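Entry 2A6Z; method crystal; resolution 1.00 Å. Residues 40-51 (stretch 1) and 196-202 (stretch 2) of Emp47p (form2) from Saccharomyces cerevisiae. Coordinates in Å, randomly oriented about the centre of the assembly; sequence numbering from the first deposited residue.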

# COMPACT_ATOMS: atom_id res chain seq x y z
N VAL A 40 8.10 10.14 4.68
CA VAL A 40 9.00 9.70 3.62
C VAL A 40 9.46 8.31 3.92
O VAL A 40 10.07 8.08 4.96
CB VAL A 40 10.19 10.66 3.52
CG1 VAL A 40 11.15 10.17 2.46
CG2 VAL A 40 9.74 12.08 3.21
N LEU A 41 9.17 7.37 3.01
CA LEU A 41 9.54 6.00 3.22
C LEU A 41 10.98 5.72 2.79
O LEU A 41 11.64 4.88 3.38
CB LEU A 41 8.57 5.06 2.47
CG LEU A 41 7.11 5.17 2.96
CD1 LEU A 41 6.23 4.31 2.04
CD2 LEU A 41 6.96 4.76 4.39
N THR A 42 11.39 6.37 1.68
CA THR A 42 12.75 6.09 1.13
C THR A 42 13.52 7.35 1.00
O THR A 42 13.58 7.96 -0.04
CB THR A 42 12.57 5.32 -0.22
OG1 THR A 42 11.78 6.05 -1.18
CG2 THR A 42 11.99 3.94 0.02
N SER A 43 14.15 7.75 2.14
CA SER A 43 14.72 9.08 2.23
C SER A 43 16.14 9.23 1.68
O SER A 43 16.61 10.38 1.64
CB SER A 43 14.69 9.53 3.69
OG SER A 43 15.41 8.68 4.54
N ASN A 44 16.85 8.19 1.27
CA ASN A 44 18.16 8.35 0.66
C ASN A 44 18.41 7.21 -0.33
O ASN A 44 17.55 6.38 -0.59
CB ASN A 44 19.21 8.44 1.77
CG ASN A 44 19.46 7.25 2.59
OD1 ASN A 44 19.20 6.13 2.23
ND2 ASN A 44 20.18 7.47 3.74
N GLN A 45 19.63 7.15 -0.92
CA GLN A 45 19.95 6.11 -1.91
C GLN A 45 19.93 4.74 -1.24
O GLN A 45 20.65 4.56 -0.27
CB GLN A 45 21.34 6.36 -2.53
CG GLN A 45 21.29 7.64 -3.36
CD GLN A 45 22.68 8.01 -3.84
OE1 GLN A 45 22.83 9.15 -4.30
NE2 GLN A 45 23.68 7.14 -3.72
N ASN A 46 19.18 3.80 -1.82
CA ASN A 46 19.05 2.45 -1.32
C ASN A 46 18.58 2.43 0.14
O ASN A 46 19.28 1.97 1.04
CB ASN A 46 20.36 1.67 -1.45
CG ASN A 46 20.12 0.19 -1.33
OD1 ASN A 46 18.99 -0.34 -1.20
ND2 ASN A 46 21.18 -0.55 -1.43
N SER A 47 17.36 2.91 0.29
CA SER A 47 16.71 2.99 1.62
C SER A 47 15.41 2.25 1.61
O SER A 47 14.87 1.90 0.54
CB SER A 47 16.47 4.45 2.04
OG SER A 47 15.74 5.18 1.04
N LYS A 48 14.89 1.99 2.81
CA LYS A 48 13.69 1.23 3.06
C LYS A 48 12.92 1.89 4.19
O LYS A 48 13.50 2.41 5.12
CB LYS A 48 13.93 -0.24 3.41
CG LYS A 48 14.55 -1.03 2.26
CD LYS A 48 14.88 -2.47 2.60
CE LYS A 48 15.15 -3.27 1.34
NZ LYS A 48 15.80 -4.59 1.61
N GLY A 49 11.59 1.82 4.09
CA GLY A 49 10.75 2.42 5.13
C GLY A 49 9.43 1.67 5.20
O GLY A 49 8.94 1.12 4.19
N SER A 50 8.82 1.66 6.40
CA SER A 50 7.51 1.07 6.61
C SER A 50 6.65 1.97 7.48
O SER A 50 7.14 2.76 8.28
CB SER A 50 7.60 -0.33 7.21
OG SER A 50 8.20 -0.27 8.48
N LEU A 51 5.35 1.78 7.34
CA LEU A 51 4.36 2.57 8.08
C LEU A 51 3.14 1.68 8.27
O LEU A 51 2.47 1.38 7.26
CB LEU A 51 4.05 3.83 7.33
CG LEU A 51 2.93 4.71 7.92
CD1 LEU A 51 3.31 5.25 9.29
CD2 LEU A 51 2.57 5.82 6.95
N GLY A 196 -0.87 -1.35 6.12
CA GLY A 196 0.32 -0.52 6.12
C GLY A 196 0.86 -0.39 4.72
O GLY A 196 0.30 -0.88 3.75
N VAL A 197 1.97 0.30 4.64
CA VAL A 197 2.65 0.62 3.38
C VAL A 197 4.15 0.52 3.61
O VAL A 197 4.66 0.89 4.67
CB VAL A 197 2.22 1.99 2.82
CG1 VAL A 197 2.54 3.12 3.83
CG2 VAL A 197 2.84 2.27 1.47
N THR A 198 4.85 -0.03 2.61
CA THR A 198 6.28 -0.23 2.71
C THR A 198 6.88 0.15 1.36
O THR A 198 6.23 0.07 0.31
CB THR A 198 6.62 -1.69 3.06
OG1 THR A 198 6.22 -2.57 2.02
CG2 THR A 198 5.94 -2.13 4.34
N ALA A 199 8.16 0.52 1.37
CA ALA A 199 8.79 0.88 0.07
C ALA A 199 10.29 0.69 0.20
O ALA A 199 10.88 0.71 1.27
CB ALA A 199 8.48 2.29 -0.39
N GLN A 200 10.90 0.53 -1.00
CA GLN A 200 12.34 0.49 -1.15
C GLN A 200 12.66 1.19 -2.47
O GLN A 200 11.87 1.10 -3.42
CB GLN A 200 12.88 -0.94 -1.14
CG GLN A 200 12.48 -1.70 -2.43
CD GLN A 200 12.77 -3.16 -2.44
OE1 GLN A 200 12.81 -3.74 -1.32
NE2 GLN A 200 12.96 -3.71 -3.65
N ASN A 201 13.83 1.81 -2.58
CA ASN A 201 14.24 2.34 -3.85
C ASN A 201 15.40 1.59 -4.51
O ASN A 201 15.67 1.83 -5.70
CB ASN A 201 14.47 3.87 -3.83
CG ASN A 201 15.48 4.31 -2.82
OD1 ASN A 201 16.22 3.50 -2.24
ND2 ASN A 201 15.54 5.63 -2.58
N GLY A 202 16.03 0.70 -3.78
CA GLY A 202 17.13 -0.14 -4.36
C GLY A 202 18.30 0.70 -4.78
O GLY A 202 18.49 1.82 -4.34
O HOH W 1 16.24 -0.00 -1.03
O HOH W 2 12.73 -5.92 0.75

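Residues 48-51 and 196-200 form neighbouring antiparallel strands, their axes 4.8 Å apart at closest approach. Two hydrogen-bonded pairs hold the register. Gly-49 N donates to Ala-199 O (3.1 Å) and Ala-199 N to Gly-49 O (3.0 Å); likewise Leu-51 N reaches Val-197 O and Val-197 N reaches Leu-51 O, both at 2.9 Å. Between them lies the non-hydrogen-bonded pair Ser-50 with Thr-198 (CA to CA 4.3 Å); the other such pair, Lys-48 with Gln-200 (CA to CA 4.5 Å), follows Gly-49 with Ala-199 toward the loop. The ladder extends one step beyond the strands through Asn-201 N to Ser-47 O (3.3 Å).

Gly-49 suits its place because a CB there would lie 2.1 Å from Leu-41 O. On the face carrying Val-197 and Ala-199, the apolar Leu-41 covers both: its CD1 lies 4.0 Å from Val-197 CG2 and 3.9 Å from Ala-199 CB.

Beyond the strand, the amide of Asn-201 can both give and take hydrogen bonds, and so pins the loop: ND2 donates to Asn-44 O (2.9 Å), while OD1 accepts from Ser-47 N (2.8 Å). Ser-47 OG also donates to Asn-44 O (2.7 Å), bracing the turn from within. Gly-202, whose positive phi favours glycine, donates from its N to a water O 2.8 Å away. On the opposite face, the long Lys-48 chain brings CE within 3.6 Å of Gln-200 OE1.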